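PDB 1YG2: gene activator AphA from Vibrio cholerae, which activates virulence gene expression in this bacterium and, as a winged helix transcription factor, probably does so by binding promoter DNA. Local coordinates for residues H5-V10 and R42-M47; Q50-C55 and T72-S77. All coordinates share one frame; numbering follows the deposited sequence.

Interaction 1. Residues H5-V10 and R42-M47; sequences HVILTV and RELNKM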
ATOM      1  N   HIS A   5       9.846  -7.823  14.690  1.00 33.55           N
ATOM      2  CA  HIS A   5       8.932  -7.269  15.688  1.00 34.31           C
ATOM      3  C   HIS A   5       7.615  -8.036  15.664  1.00 31.22           C
ATOM      4  O   HIS A   5       6.958  -8.207  16.689  1.00 32.71           O
ATOM      5  CB  HIS A   5       8.686  -5.783  15.439  1.00 33.80           C
ATOM      6  CG  HIS A   5       9.942  -4.987  15.337  1.00 35.72           C
ATOM      7  ND1 HIS A   5      10.488  -4.610  14.124  1.00 36.65           N
ATOM      8  CD2 HIS A   5      10.818  -4.578  16.285  1.00 32.58           C
ATOM      9  CE1 HIS A   5      11.643  -4.011  14.333  1.00 35.70           C
ATOM     10  NE2 HIS A   5      11.869  -3.979  15.638  1.00 36.00           N
ATOM     11  N   VAL A   6       7.236  -8.502  14.485  1.00 32.47           N
ATOM     12  CA  VAL A   6       6.011  -9.272  14.350  1.00 32.72           C
ATOM     13  C   VAL A   6       6.195 -10.560  15.149  1.00 32.84           C
ATOM     14  O   VAL A   6       5.275 -11.023  15.812  1.00 34.04           O
ATOM     15  CB  VAL A   6       5.729  -9.588  12.871  1.00 33.51           C
ATOM     16  CG1 VAL A   6       4.566 -10.582  12.753  1.00 35.79           C
ATOM     17  CG2 VAL A   6       5.404  -8.281  12.131  1.00 29.25           C
ATOM     18  N   ILE A   7       7.404 -11.115  15.105  1.00 34.91           N
ATOM     19  CA  ILE A   7       7.727 -12.337  15.836  1.00 34.33           C
ATOM     20  C   ILE A   7       7.865 -12.049  17.333  1.00 35.79           C
ATOM     21  O   ILE A   7       7.390 -12.824  18.169  1.00 37.79           O
ATOM     22  CB  ILE A   7       9.029 -12.946  15.310  1.00 36.44           C
ATOM     23  CG1 ILE A   7       8.844 -13.346  13.843  1.00 35.86           C
ATOM     24  CG2 ILE A   7       9.423 -14.144  16.151  1.00 35.49           C
ATOM     25  CD1 ILE A   7      10.146 -13.697  13.141  1.00 34.48           C
ATOM     26  N   LEU A   8       8.503 -10.939  17.682  1.00 32.39           N
ATOM     27  CA  LEU A   8       8.651 -10.596  19.094  1.00 35.01           C
ATOM     28  C   LEU A   8       7.285 -10.433  19.761  1.00 35.25           C
ATOM     29  O   LEU A   8       7.099 -10.789  20.928  1.00 35.89           O
ATOM     30  CB  LEU A   8       9.468  -9.309  19.245  1.00 33.68           C
ATOM     31  CG  LEU A   8      10.972  -9.406  18.925  1.00 35.54           C
ATOM     32  CD1 LEU A   8      11.669  -8.079  19.190  1.00 36.04           C
ATOM     33  CD2 LEU A   8      11.595 -10.465  19.804  1.00 35.59           C
ATOM     34  N   THR A   9       6.328  -9.889  19.019  1.00 35.64           N
ATOM     35  CA  THR A   9       4.980  -9.675  19.545  1.00 35.12           C
ATOM     36  C   THR A   9       4.376 -10.997  19.994  1.00 35.82           C
ATOM     37  O   THR A   9       3.784 -11.100  21.068  1.00 37.01           O
ATOM     38  CB  THR A   9       4.062  -9.064  18.477  1.00 36.86           C
ATOM     39  OG1 THR A   9       4.639  -7.843  18.001  1.00 35.05           O
ATOM     40  CG2 THR A   9       2.675  -8.789  19.057  1.00 37.12           C
ATOM     41  N   VAL A  10       4.523 -12.016  19.165  1.00 37.20           N
ATOM     42  CA  VAL A  10       3.996 -13.322  19.510  1.00 38.50           C
ATOM     43  C   VAL A  10       4.586 -13.765  20.846  1.00 40.08           C
ATOM     44  O   VAL A  10       3.862 -14.100  21.780  1.00 40.34           O
ATOM     45  CB  VAL A  10       4.371 -14.365  18.438  1.00 38.10           C
ATOM     46  CG1 VAL A  10       3.883 -15.744  18.858  1.00 39.66           C
ATOM     47  CG2 VAL A  10       3.782 -13.972  17.102  1.00 37.63           C
ATOM     48  N   ARG A  42      14.567 -18.340   9.534  1.00 47.52           N
ATOM     49  CA  ARG A  42      15.791 -17.592   9.326  1.00 49.16           C
ATOM     50  C   ARG A  42      15.849 -16.365  10.241  1.00 48.33           C
ATOM     51  O   ARG A  42      16.896 -16.073  10.818  1.00 48.02           O
ATOM     52  CB  ARG A  42      15.910 -17.186   7.854  1.00 52.72           C
ATOM     53  CG  ARG A  42      16.233 -18.369   6.935  1.00 59.08           C
ATOM     54  CD  ARG A  42      16.408 -17.954   5.476  1.00 63.64           C
ATOM     55  NE  ARG A  42      15.146 -17.540   4.868  1.00 69.13           N
ATOM     56  CZ  ARG A  42      14.987 -17.284   3.572  1.00 71.17           C
ATOM     57  NH1 ARG A  42      16.013 -17.402   2.742  1.00 74.24           N
ATOM     58  NH2 ARG A  42      13.801 -16.918   3.103  1.00 73.10           N
ATOM     59  N   GLU A  43      14.724 -15.669  10.393  1.00 45.26           N
ATOM     60  CA  GLU A  43      14.679 -14.482  11.242  1.00 44.87           C
ATOM     61  C   GLU A  43      14.860 -14.878  12.697  1.00 42.86           C
ATOM     62  O   GLU A  43      15.569 -14.209  13.439  1.00 42.29           O
ATOM     63  CB  GLU A  43      13.352 -13.740  11.072  1.00 45.57           C
ATOM     64  CG  GLU A  43      13.325 -12.352  11.695  1.00 49.19           C
ATOM     65  CD  GLU A  43      14.407 -11.434  11.136  1.00 51.63           C
ATOM     66  OE1 GLU A  43      14.644 -11.467   9.914  1.00 52.65           O
ATOM     67  OE2 GLU A  43      15.015 -10.670  11.914  1.00 53.77           O
ATOM     68  N   LEU A  44      14.214 -15.965  13.100  1.00 42.02           N
ATOM     69  CA  LEU A  44      14.335 -16.451  14.468  1.00 42.70           C
ATOM     70  C   LEU A  44      15.799 -16.736  14.774  1.00 43.44           C
ATOM     71  O   LEU A  44      16.273 -16.520  15.888  1.00 42.39           O
ATOM     72  CB  LEU A  44      13.528 -17.733  14.647  1.00 41.82           C
ATOM     73  CG  LEU A  44      12.130 -17.584  15.246  1.00 42.93           C
ATOM     74  CD1 LEU A  44      11.437 -18.945  15.211  1.00 41.61           C
ATOM     75  CD2 LEU A  44      12.222 -17.047  16.685  1.00 36.73           C
ATOM     76  N   ASN A  45      16.502 -17.235  13.765  1.00 44.77           N
ATOM     77  CA  ASN A  45      17.918 -17.556  13.885  1.00 45.72           C
ATOM     78  C   ASN A  45      18.710 -16.273  14.142  1.00 44.30           C
ATOM     79  O   ASN A  45      19.482 -16.193  15.095  1.00 42.97           O
ATOM     80  CB  ASN A  45      18.398 -18.227  12.596  1.00 47.92           C
ATOM     81  CG  ASN A  45      19.810 -18.728  12.697  1.00 50.43           C
ATOM     82  OD1 ASN A  45      20.086 -19.702  13.398  1.00 53.76           O
ATOM     83  ND2 ASN A  45      20.723 -18.066  12.001  1.00 49.74           N
ATOM     84  N   LYS A  46      18.514 -15.272  13.287  1.00 44.35           N
ATOM     85  CA  LYS A  46      19.201 -13.988  13.432  1.00 43.66           C
ATOM     86  C   LYS A  46      18.885 -13.360  14.775  1.00 40.47           C
ATOM     87  O   LYS A  46      19.740 -12.732  15.393  1.00 40.17           O
ATOM     88  CB  LYS A  46      18.796 -13.009  12.319  1.00 48.39           C
ATOM     89  CG  LYS A  46      19.453 -13.265  10.962  1.00 56.64           C
ATOM     90  CD  LYS A  46      19.250 -12.082   9.993  1.00 61.29           C
ATOM     91  CE  LYS A  46      20.129 -12.237   8.737  1.00 66.65           C
ATOM     92  NZ  LYS A  46      19.987 -11.121   7.740  1.00 66.37           N
ATOM     93  N   MET A  47      17.651 -13.530  15.231  1.00 39.18           N
ATOM     94  CA  MET A  47      17.240 -12.967  16.516  1.00 38.57           C
ATOM     95  C   MET A  47      17.932 -13.622  17.703  1.00 38.01           C
ATOM     96  O   MET A  47      18.107 -13.002  18.770  1.00 35.92           O
ATOM     97  CB  MET A  47      15.731 -13.089  16.669  1.00 35.95           C
ATOM     98  CG  MET A  47      14.986 -12.057  15.849  1.00 40.24           C
ATOM     99  SD  MET A  47      13.234 -12.399  15.712  1.00 44.65           S
ATOM    100  CE  MET A  47      12.725 -12.016  17.316  1.00 43.29           C
TER
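I7 and M47 bury most of the surface in this contact, and each projects from its own helix toward the other. The two helical segments cross at -80°, nearly perpendicular, with their axes 10.7 Å apart at the closest approach, a spacing wide enough for whole aliphatic side chains to fill. I7 divides its work between its two branches. Its CG2 lies 4.1 Å from CD2 of L44, and the same methyl is 4.1 Å from CE of M47, so one branch meets two residues a helical turn apart. M47 turns at chi3 (72°), the bend that sets its CE against this methyl of I7. The other branch of I7, CG1 with its terminal CD1, runs to E43, where CD1 of I7 sits 3.7 Å from CG of E43. There the aliphatic part of the glutamate does the touching: its CG is anti to the backbone N (chi1 -168°), which extends it toward CD1 of I7. L8 also borders the end of M47, but the modelled closeness of the two is doubtful. The contact is thus apolar and largely buried, and it packs helix 3-13 across helix 37-49, probably the recognition helix, as in other winged helix proteins. Helix 18-25 adjoins both sides of the contact, with F25 touching I7 and I21 packing on L44.

Interaction 2. Residues Q50-C55 and T72-S77; sequences QGLVTC and TQAGRS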
ATOM      1  N   GLN A  50      21.243 -12.201  17.931  1.00 38.44           N
ATOM      2  CA  GLN A  50      21.114 -10.827  18.399  1.00 38.41           C
ATOM      3  C   GLN A  50      20.756 -10.768  19.876  1.00 36.20           C
ATOM      4  O   GLN A  50      20.806  -9.704  20.497  1.00 36.25           O
ATOM      5  CB  GLN A  50      20.067 -10.079  17.567  1.00 38.47           C
ATOM      6  CG  GLN A  50      20.551  -9.748  16.165  1.00 41.15           C
ATOM      7  CD  GLN A  50      19.442  -9.254  15.258  1.00 44.40           C
ATOM      8  OE1 GLN A  50      18.415  -9.910  15.097  1.00 49.54           O
ATOM      9  NE2 GLN A  50      19.645  -8.092  14.660  1.00 46.97           N
ATOM     10  N   GLY A  51      20.400 -11.915  20.441  1.00 34.87           N
ATOM     11  CA  GLY A  51      20.042 -11.953  21.848  1.00 32.80           C
ATOM     12  C   GLY A  51      18.660 -11.405  22.143  1.00 33.44           C
ATOM     13  O   GLY A  51      18.380 -11.047  23.276  1.00 35.53           O
ATOM     14  N   LEU A  52      17.800 -11.333  21.127  1.00 33.77           N
ATOM     15  CA  LEU A  52      16.434 -10.833  21.292  1.00 35.50           C
ATOM     16  C   LEU A  52      15.512 -11.956  21.739  1.00 38.41           C
ATOM     17  O   LEU A  52      14.424 -11.710  22.259  1.00 38.03           O
ATOM     18  CB  LEU A  52      15.908 -10.259  19.976  1.00 33.57           C
ATOM     19  CG  LEU A  52      16.762  -9.155  19.345  1.00 33.84           C
ATOM     20  CD1 LEU A  52      16.130  -8.691  18.031  1.00 30.32           C
ATOM     21  CD2 LEU A  52      16.884  -8.006  20.335  1.00 31.91           C
ATOM     22  N   VAL A  53      15.947 -13.189  21.502  1.00 40.82           N
ATOM     23  CA  VAL A  53      15.197 -14.378  21.896  1.00 45.78           C
ATOM     24  C   VAL A  53      16.186 -15.451  22.349  1.00 48.75           C
ATOM     25  O   VAL A  53      17.347 -15.435  21.945  1.00 49.41           O
ATOM     26  CB  VAL A  53      14.356 -14.949  20.715  1.00 45.97           C
ATOM     27  CG1 VAL A  53      13.422 -13.870  20.165  1.00 44.16           C
ATOM     28  CG2 VAL A  53      15.276 -15.484  19.625  1.00 42.21           C
ATOM     29  N   THR A  54      15.732 -16.363  23.206  1.00 52.85           N
ATOM     30  CA  THR A  54      16.568 -17.463  23.688  1.00 57.38           C
ATOM     31  C   THR A  54      15.781 -18.755  23.545  1.00 60.02           C
ATOM     32  O   THR A  54      14.615 -18.729  23.155  1.00 61.99           O
ATOM     33  CB  THR A  54      16.977 -17.302  25.176  1.00 56.73           C
ATOM     34  OG1 THR A  54      15.812 -17.148  25.997  1.00 56.66           O
ATOM     35  CG2 THR A  54      17.878 -16.100  25.348  1.00 60.28           C
ATOM     36  N   CYS A  55      16.419 -19.878  23.856  1.00 63.43           N
ATOM     37  CA  CYS A  55      15.767 -21.181  23.765  1.00 67.22           C
ATOM     38  C   CYS A  55      15.668 -21.873  25.111  1.00 69.66           C
ATOM     39  O   CYS A  55      16.541 -21.722  25.967  1.00 70.25           O
ATOM     40  CB  CYS A  55      16.523 -22.089  22.807  1.00 67.00           C
ATOM     41  SG  CYS A  55      16.287 -21.679  21.100  1.00 70.62           S
ATOM     42  N   THR A  72      13.637 -12.194  25.230  1.00 38.82           N
ATOM     43  CA  THR A  72      14.563 -11.741  26.274  1.00 36.78           C
ATOM     44  C   THR A  72      14.296 -10.280  26.592  1.00 35.12           C
ATOM     45  O   THR A  72      13.510  -9.631  25.909  1.00 34.43           O
ATOM     46  CB  THR A  72      16.027 -11.848  25.835  1.00 38.59           C
ATOM     47  OG1 THR A  72      16.258 -10.966  24.725  1.00 39.72           O
ATOM     48  CG2 THR A  72      16.366 -13.280  25.440  1.00 35.75           C
ATOM     49  N   GLN A  73      14.947  -9.766  27.627  1.00 33.47           N
ATOM     50  CA  GLN A  73      14.760  -8.370  28.000  1.00 32.54           C
ATOM     51  C   GLN A  73      15.143  -7.474  26.828  1.00 33.97           C
ATOM     52  O   GLN A  73      14.513  -6.437  26.595  1.00 33.85           O
ATOM     53  CB  GLN A  73      15.616  -8.013  29.217  1.00 33.07           C
ATOM     54  CG  GLN A  73      15.513  -6.544  29.609  1.00 33.06           C
ATOM     55  CD  GLN A  73      14.066  -6.123  29.847  1.00 37.87           C
ATOM     56  OE1 GLN A  73      13.235  -6.946  30.222  1.00 35.49           O
ATOM     57  NE2 GLN A  73      13.764  -4.845  29.644  1.00 36.32           N
ATOM     58  N   ALA A  74      16.176  -7.873  26.089  1.00 33.08           N
ATOM     59  CA  ALA A  74      16.621  -7.101  24.929  1.00 33.78           C
ATOM     60  C   ALA A  74      15.505  -7.139  23.890  1.00 33.83           C
ATOM     61  O   ALA A  74      15.177  -6.127  23.270  1.00 31.52           O
ATOM     62  CB  ALA A  74      17.896  -7.698  24.347  1.00 33.17           C
ATOM     63  N   GLY A  75      14.927  -8.324  23.706  1.00 33.69           N
ATOM     64  CA  GLY A  75      13.832  -8.469  22.763  1.00 33.27           C
ATOM     65  C   GLY A  75      12.678  -7.570  23.191  1.00 33.96           C
ATOM     66  O   GLY A  75      12.062  -6.891  22.369  1.00 33.71           O
ATOM     67  N   ARG A  76      12.389  -7.544  24.487  1.00 33.86           N
ATOM     68  CA  ARG A  76      11.299  -6.712  24.984  1.00 36.85           C
ATOM     69  C   ARG A  76      11.602  -5.232  24.779  1.00 36.31           C
ATOM     70  O   ARG A  76      10.719  -4.440  24.429  1.00 37.93           O
ATOM     71  CB  ARG A  76      11.033  -7.004  26.470  1.00 39.80           C
ATOM     72  CG  ARG A  76      10.350  -8.359  26.726  1.00 45.09           C
ATOM     73  CD  ARG A  76       9.809  -8.468  28.152  1.00 48.37           C
ATOM     74  NE  ARG A  76      10.866  -8.682  29.138  1.00 54.80           N
ATOM     75  CZ  ARG A  76      11.456  -9.852  29.369  1.00 55.85           C
ATOM     76  NH1 ARG A  76      11.092 -10.931  28.691  1.00 57.78           N
ATOM     77  NH2 ARG A  76      12.429  -9.938  30.268  1.00 55.61           N
ATOM     78  N   SER A  77      12.859  -4.864  24.976  1.00 34.67           N
ATOM     79  CA  SER A  77      13.269  -3.480  24.809  1.00 34.43           C
ATOM     80  C   SER A  77      13.134  -3.051  23.346  1.00 33.77           C
ATOM     81  O   SER A  77      12.658  -1.958  23.055  1.00 35.12           O
ATOM     82  CB  SER A  77      14.714  -3.306  25.293  1.00 35.19           C
ATOM     83  OG  SER A  77      15.164  -1.984  25.084  1.00 39.60           O
TER
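The hydroxyl oxygen of T72 is held from two directions: it donates to G51 O at 2.6 Å and accepts from G75 N at 3.1 Å. The second bond is the N-cap interaction that closes the first turn of helix 73-84. The torsion chi1 of 64° places OG1 between the backbone N and the carbonyl carbon of T72, where one group can serve both the helix end and the opposite loop. Beside it, the backbone N of T72 donates to L52 O at 3.1 Å in a nearly straight bond (170° at the hydrogen), although the donor stands well above the carbonyl plane. The same L52 O lies 3.3 Å from CA of G75 in a CA-H...O contact; it comes up against the bare CA of the glycine, which lets the carbonyl lie close to the helix. G51 has positive phi and forms the Schellman motif that ends helix 37-49, so the end of one helix is tied directly to the start of another. An apolar contact flanks these bonds, with CD2 of L52 4.1 Å from CB of A74. The CG2 methyls of T54 and T72 also meet, but they are modelled closer than usual and their exact spacing is doubtful. T54 pairs through its backbone with S70, joining strand 53-55 to the antiparallel strand 69-71 in the wing, while the CB of V53 points away from 72-77 and its side chain packs on L11 of helix 3-13.

Both interactions belong to the PadR-like region and lie in series along the chain, their centres about 9 Å apart. Interaction 1 is buried and apolar, joining helix 3-13 to helix 37-49 through side chains; interaction 2 is partly buried and relies on backbone carbonyls and a capping threonine where helix 73-84 begins. Helix 37-49 leads straight into strand 53-55, and a probable hydrogen bond from L52 N to M47 O fits the 6→1 bond of the Schellman motif at G51. V53 connects the two sites physically, its CG1 packing on both M47 and L8, while CD1 of L8 also approaches G75 O. The buried apolar interior of interaction 1 thus borders the partly exposed, capped helix start of interaction 2.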